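Local coordinates for dipeptidase AC. Metallo peptidase. MEROPS family M19 (Rhodobacter sphaeroides, PDB 3LY0), which probably hydrolyses dipeptides as a zinc-dependent dipeptidase and here holds a phosphinate mimic of L-Ala-D-Ala across its two metal ions, at residues M45-Y58 / H127-E139. Numbering follows the deposited sequence.
Sequences MKEGGFAGGFFAIY and HADGIVSGIMHME. With ZN (zinc ion), chain D; ZN (zinc ion), chain E; LY0 ((2R)-3-[(R)-[(1R)-1-aminoethyl](hydroxy)phosphoryl]-2-methylpropanoic acid), chain C.
Glu-139 and Tyr-58 meet at the C-terminal ends of two neighbouring parallel strands, 50-57 and 132-139, where the barrel sheet of this TIM-barrel-clan enzyme opens onto its dinuclear zinc site. The Glu-139 side chain can be followed outward from the backbone. Glu-139 CB rests against Ile-57 O and Tyr-58 CB. CG stands anti to the backbone N (chi1 176°) and the chain runs on extended, which carries the carboxylate to the metals. There OE1 binds one zinc ion at 2.1 Å, beside His-13 and Asp-15, and also touches Tyr-58 CB and Ala-56 CB. Glu-139 OE1 closely approaches the inhibitor N1 (3.1 Å), a ligand of the same zinc. OE2 takes the second zinc, shared with His-212 and His-233, and lies near the inhibitor O32, which binds that ion too. The Tyr-58 ring is turned 60° from the carboxylate plane and places one face against the inhibitor amine, N1 lying 3.4 Å above the ring plane and toward its rim; its OH is hydrogen-bonded to His-65.

Behind the site, a ladder of seven backbone hydrogen bonds joins the strands, beginning with Ser-133 N to Ala-51 O and ending with Glu-139 N to Ile-57 O (2.8 Å). On the face shared by Phe-54, Ala-56, Ile-135 and His-137, Ile-135 CD1 sits over the centre of the Phe-54 ring in a CH-pi contact, 3.9 Å from the centroid. Ala-56 CB meets the edge of the His-137 imidazole at CD2, 3.7 Å away, while His-137 ND1 is hydrogen-bonded to Ser-161 OG on neighbouring strand 159-163. Where the preceding helices end, Lys-46 bends at chi2 and chi3 to bring NZ within 2.9 Å of Gly-130 O, above the carbonyl plane.

The pairing thus fixes the backbone from which Glu-139 bridges both zinc ions, one oxygen to each, beside the inhibitor.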
loop_
_atom_site.group_PDB
_atom_site.type_symbol
_atom_site.label_atom_id
_atom_site.label_comp_id
_atom_site.label_asym_id
_atom_site.label_seq_id
_atom_site.Cartn_x
_atom_site.Cartn_y
_atom_site.Cartn_z
ATOM N N MET A 45 4.506 13.150 -10.773
ATOM C CA MET A 45 3.644 13.379 -9.614
ATOM C C MET A 45 2.954 14.730 -9.721
ATOM O O MET A 45 1.756 14.849 -9.471
ATOM C CB MET A 45 4.447 13.341 -8.304
ATOM C CG MET A 45 4.904 11.950 -7.851
ATOM S SD MET A 45 6.015 12.076 -6.387
ATOM C CE MET A 45 6.338 10.308 -6.086
ATOM N N LYS A 46 3.715 15.765 -10.073
ATOM C CA LYS A 46 3.118 17.096 -10.163
ATOM C C LYS A 46 2.091 17.165 -11.292
ATOM O O LYS A 46 1.039 17.773 -11.131
ATOM C CB LYS A 46 4.179 18.188 -10.330
ATOM C CG LYS A 46 5.271 18.161 -9.271
ATOM C CD LYS A 46 4.702 18.153 -7.856
ATOM C CE LYS A 46 3.988 19.453 -7.519
ATOM N NZ LYS A 46 3.585 19.484 -6.080
ATOM N N GLU A 47 2.381 16.526 -12.419
ATOM C CA GLU A 47 1.445 16.549 -13.547
ATOM C C GLU A 47 0.149 15.804 -13.244
ATOM O O GLU A 47 -0.922 16.192 -13.705
ATOM C CB GLU A 47 2.085 15.985 -14.821
ATOM C CG GLU A 47 3.307 16.760 -15.309
ATOM C CD GLU A 47 3.054 18.263 -15.410
ATOM O OE1 GLU A 47 1.984 18.672 -15.899
ATOM O OE2 GLU A 47 3.930 19.040 -14.990
ATOM N N GLY A 48 0.244 14.728 -12.467
ATOM C CA GLY A 48 -0.909 13.887 -12.201
ATOM C C GLY A 48 -1.718 14.272 -10.981
ATOM O O GLY A 48 -2.770 13.677 -10.739
ATOM N N GLY A 49 -1.247 15.256 -10.224
ATOM C CA GLY A 49 -1.951 15.695 -9.034
ATOM C C GLY A 49 -1.754 14.771 -7.844
ATOM O O GLY A 49 -2.649 14.627 -7.004
ATOM N N PHE A 50 -0.582 14.142 -7.778
ATOM C CA PHE A 50 -0.232 13.263 -6.663
ATOM C C PHE A 50 0.234 14.156 -5.524
ATOM O O PHE A 50 1.306 14.755 -5.602
ATOM C CB PHE A 50 0.874 12.304 -7.128
ATOM C CG PHE A 50 1.336 11.303 -6.089
ATOM C CD1 PHE A 50 0.761 10.037 -6.005
ATOM C CD2 PHE A 50 2.391 11.609 -5.232
ATOM C CE1 PHE A 50 1.214 9.101 -5.059
ATOM C CE2 PHE A 50 2.844 10.681 -4.291
ATOM C CZ PHE A 50 2.256 9.424 -4.211
ATOM N N ALA A 51 -0.586 14.260 -4.475
ATOM C CA ALA A 51 -0.275 15.105 -3.310
ATOM C C ALA A 51 0.759 14.489 -2.368
ATOM O O ALA A 51 1.447 15.189 -1.630
ATOM C CB ALA A 51 -1.540 15.417 -2.526
ATOM N N GLY A 52 0.851 13.169 -2.401
ATOM C CA GLY A 52 1.721 12.450 -1.495
ATOM C C GLY A 52 1.200 11.047 -1.277
ATOM O O GLY A 52 0.181 10.644 -1.838
ATOM N N GLY A 53 1.907 10.298 -0.439
ATOM C CA GLY A 53 1.475 8.947 -0.140
ATOM C C GLY A 53 2.398 8.194 0.789
ATOM O O GLY A 53 3.408 8.722 1.273
ATOM N N PHE A 54 2.022 6.941 1.045
ATOM C CA PHE A 54 2.880 6.017 1.768
ATOM C C PHE A 54 3.920 5.460 0.795
ATOM O O PHE A 54 3.554 4.899 -0.254
ATOM C CB PHE A 54 2.074 4.826 2.300
ATOM C CG PHE A 54 1.070 5.157 3.380
ATOM C CD1 PHE A 54 1.311 4.790 4.703
ATOM C CD2 PHE A 54 -0.144 5.759 3.072
ATOM C CE1 PHE A 54 0.369 5.050 5.700
ATOM C CE2 PHE A 54 -1.087 6.010 4.053
ATOM C CZ PHE A 54 -0.833 5.660 5.371
ATOM N N PHE A 55 5.191 5.595 1.167
ATOM C CA PHE A 55 6.312 5.053 0.402
ATOM C C PHE A 55 6.825 3.797 1.095
ATOM O O PHE A 55 7.392 3.865 2.181
ATOM C CB PHE A 55 7.416 6.116 0.268
ATOM C CG PHE A 55 7.069 7.208 -0.702
ATOM C CD1 PHE A 55 7.600 7.207 -1.987
ATOM C CD2 PHE A 55 6.182 8.210 -0.339
ATOM C CE1 PHE A 55 7.248 8.201 -2.904
ATOM C CE2 PHE A 55 5.817 9.199 -1.249
ATOM C CZ PHE A 55 6.355 9.195 -2.521
ATOM N N ALA A 56 6.589 2.656 0.459
ATOM C CA ALA A 56 6.898 1.371 1.063
ATOM C C ALA A 56 8.364 1.004 0.975
ATOM O O ALA A 56 8.993 1.114 -0.084
ATOM C CB ALA A 56 6.048 0.276 0.421
ATOM N N ILE A 57 8.880 0.552 2.112
ATOM C CA ILE A 57 10.144 -0.159 2.197
ATOM C C ILE A 57 9.776 -1.635 2.187
ATOM O O ILE A 57 9.155 -2.130 3.124
ATOM C CB ILE A 57 10.867 0.195 3.505
ATOM C CG1 ILE A 57 11.268 1.678 3.512
ATOM C CG2 ILE A 57 12.067 -0.730 3.736
ATOM C CD1 ILE A 57 11.650 2.194 4.868
ATOM N N TYR A 58 10.139 -2.327 1.113
ATOM C CA TYR A 58 9.780 -3.725 0.923
ATOM C C TYR A 58 11.028 -4.473 0.494
ATOM O O TYR A 58 11.715 -4.040 -0.423
ATOM C CB TYR A 58 8.662 -3.842 -0.125
ATOM C CG TYR A 58 8.769 -5.028 -1.058
ATOM C CD1 TYR A 58 8.384 -6.304 -0.654
ATOM C CD2 TYR A 58 9.244 -4.865 -2.350
ATOM C CE1 TYR A 58 8.490 -7.384 -1.513
ATOM C CE2 TYR A 58 9.339 -5.931 -3.218
ATOM C CZ TYR A 58 8.970 -7.188 -2.797
ATOM O OH TYR A 58 9.072 -8.243 -3.682
ATOM N N HIS A 127 -0.236 19.435 2.070
ATOM C CA HIS A 127 -1.361 19.473 1.146
ATOM C C HIS A 127 -1.681 20.924 0.805
ATOM O O HIS A 127 -1.791 21.288 -0.369
ATOM C CB HIS A 127 -2.583 18.774 1.751
ATOM C CG HIS A 127 -3.758 18.705 0.826
ATOM N ND1 HIS A 127 -4.083 17.572 0.110
ATOM C CD2 HIS A 127 -4.679 19.639 0.488
ATOM C CE1 HIS A 127 -5.158 17.807 -0.618
ATOM N NE2 HIS A 127 -5.537 19.056 -0.411
ATOM N N ALA A 128 -1.807 21.754 1.834
ATOM C CA ALA A 128 -2.131 23.165 1.628
ATOM C C ALA A 128 -1.056 23.892 0.821
ATOM O O ALA A 128 -1.366 24.771 0.008
ATOM C CB ALA A 128 -2.363 23.860 2.961
ATOM N N ASP A 129 0.199 23.510 1.029
ATOM C CA ASP A 129 1.333 24.179 0.398
ATOM C C ASP A 129 1.714 23.611 -0.968
ATOM O O ASP A 129 2.603 24.142 -1.630
ATOM C CB ASP A 129 2.553 24.151 1.325
ATOM C CG ASP A 129 2.395 25.065 2.526
ATOM O OD1 ASP A 129 1.461 25.897 2.514
ATOM O OD2 ASP A 129 3.199 24.950 3.476
ATOM N N GLY A 130 1.059 22.531 -1.387
ATOM C CA GLY A 130 1.426 21.878 -2.634
ATOM C C GLY A 130 2.801 21.220 -2.614
ATOM O O GLY A 130 3.449 21.087 -3.652
ATOM N N ILE A 131 3.255 20.816 -1.429
ATOM C CA ILE A 131 4.503 20.073 -1.290
ATOM C C ILE A 131 4.151 18.587 -1.228
ATOM O O ILE A 131 3.250 18.196 -0.496
ATOM C CB ILE A 131 5.233 20.460 0.008
ATOM C CG1 ILE A 131 5.537 21.965 0.024
ATOM C CG2 ILE A 131 6.490 19.616 0.195
ATOM C CD1 ILE A 131 6.050 22.466 1.361
ATOM N N VAL A 132 4.829 17.758 -2.014
ATOM C CA VAL A 132 4.505 16.330 -2.015
ATOM C C VAL A 132 4.901 15.715 -0.672
ATOM O O VAL A 132 6.024 15.914 -0.193
ATOM C CB VAL A 132 5.208 15.588 -3.168
ATOM C CG1 VAL A 132 4.907 14.093 -3.098
ATOM C CG2 VAL A 132 4.748 16.141 -4.515
ATOM N N SER A 133 3.966 14.996 -0.059
ATOM C CA SER A 133 4.213 14.376 1.238
ATOM C C SER A 133 4.563 12.897 1.098
ATOM O O SER A 133 4.120 12.210 0.168
ATOM C CB SER A 133 3.003 14.547 2.157
ATOM O OG SER A 133 1.828 14.022 1.549
ATOM N N GLY A 134 5.363 12.413 2.039
ATOM C CA GLY A 134 5.707 11.003 2.076
ATOM C C GLY A 134 5.610 10.458 3.480
ATOM O O GLY A 134 6.112 11.074 4.416
ATOM N N ILE A 135 4.977 9.299 3.629
ATOM C CA ILE A 135 4.994 8.568 4.893
ATOM C C ILE A 135 5.916 7.365 4.736
ATOM O O ILE A 135 5.756 6.570 3.805
ATOM C CB ILE A 135 3.586 8.083 5.283
ATOM C CG1 ILE A 135 2.633 9.268 5.463
ATOM C CG2 ILE A 135 3.638 7.222 6.556
ATOM C CD1 ILE A 135 1.196 8.863 5.716
ATOM N N MET A 136 6.893 7.243 5.633
ATOM C CA MET A 136 7.757 6.057 5.657
ATOM C C MET A 136 6.981 4.832 6.151
ATOM O O MET A 136 6.485 4.805 7.287
ATOM C CB MET A 136 8.993 6.313 6.531
ATOM C CG MET A 136 10.009 5.166 6.529
ATOM S SD MET A 136 11.456 5.401 7.649
ATOM C CE MET A 136 12.125 6.959 7.032
ATOM N N HIS A 137 6.900 3.827 5.285
ATOM C CA HIS A 137 6.093 2.637 5.502
ATOM C C HIS A 137 6.964 1.411 5.323
ATOM O O HIS A 137 7.817 1.384 4.438
ATOM C CB HIS A 137 4.959 2.590 4.469
ATOM C CG HIS A 137 4.183 1.308 4.477
ATOM N ND1 HIS A 137 3.178 1.056 5.386
ATOM C CD2 HIS A 137 4.269 0.208 3.691
ATOM C CE1 HIS A 137 2.671 -0.143 5.152
ATOM N NE2 HIS A 137 3.314 -0.679 4.130
ATOM N N MET A 138 6.756 0.391 6.153
ATOM C CA MET A 138 7.481 -0.867 6.006
ATOM C C MET A 138 6.489 -1.959 5.610
ATOM O O MET A 138 5.533 -2.219 6.329
ATOM C CB MET A 138 8.170 -1.200 7.344
ATOM C CG MET A 138 9.004 -2.474 7.383
ATOM S SD MET A 138 10.077 -2.553 8.858
ATOM C CE MET A 138 11.013 -1.078 8.597
ATOM N N GLU A 139 6.699 -2.571 4.446
ATOM C CA GLU A 139 5.808 -3.606 3.935
ATOM C C GLU A 139 6.463 -4.942 4.210
ATOM O O GLU A 139 7.308 -5.389 3.435
ATOM C CB GLU A 139 5.603 -3.426 2.431
ATOM C CG GLU A 139 4.753 -4.526 1.793
ATOM C CD GLU A 139 4.350 -4.204 0.360
ATOM O OE1 GLU A 139 5.084 -3.472 -0.329
ATOM O OE2 GLU A 139 3.295 -4.676 -0.079
HETATM ZN ZN ZN D . 4.616 -2.745 -2.283
HETATM ZN ZN ZN E . 1.906 -5.127 -1.586
HETATM P P LY0 C . 3.476 -5.284 -3.864
HETATM C C1 LY0 C . 5.899 -6.405 -4.684
HETATM N N1 LY0 C . 5.926 -4.481 -3.121
HETATM C C2 LY0 C . 5.253 -5.109 -4.245
HETATM C C4 LY0 C . 2.535 -5.692 -5.388
HETATM C C5 LY0 C . 1.575 -6.841 -5.264
HETATM C C6 LY0 C . 0.716 -6.757 -4.031
HETATM C C7 LY0 C . 0.824 -7.169 -6.529
HETATM O O31 LY0 C . 3.058 -3.957 -3.275
HETATM O O32 LY0 C . 3.300 -6.389 -2.769
HETATM O O61 LY0 C . 0.015 -7.851 -3.642
HETATM O O62 LY0 C . 0.659 -5.722 -3.345
HETATM O O HOH W 1 0.517 17.710 -0.938
#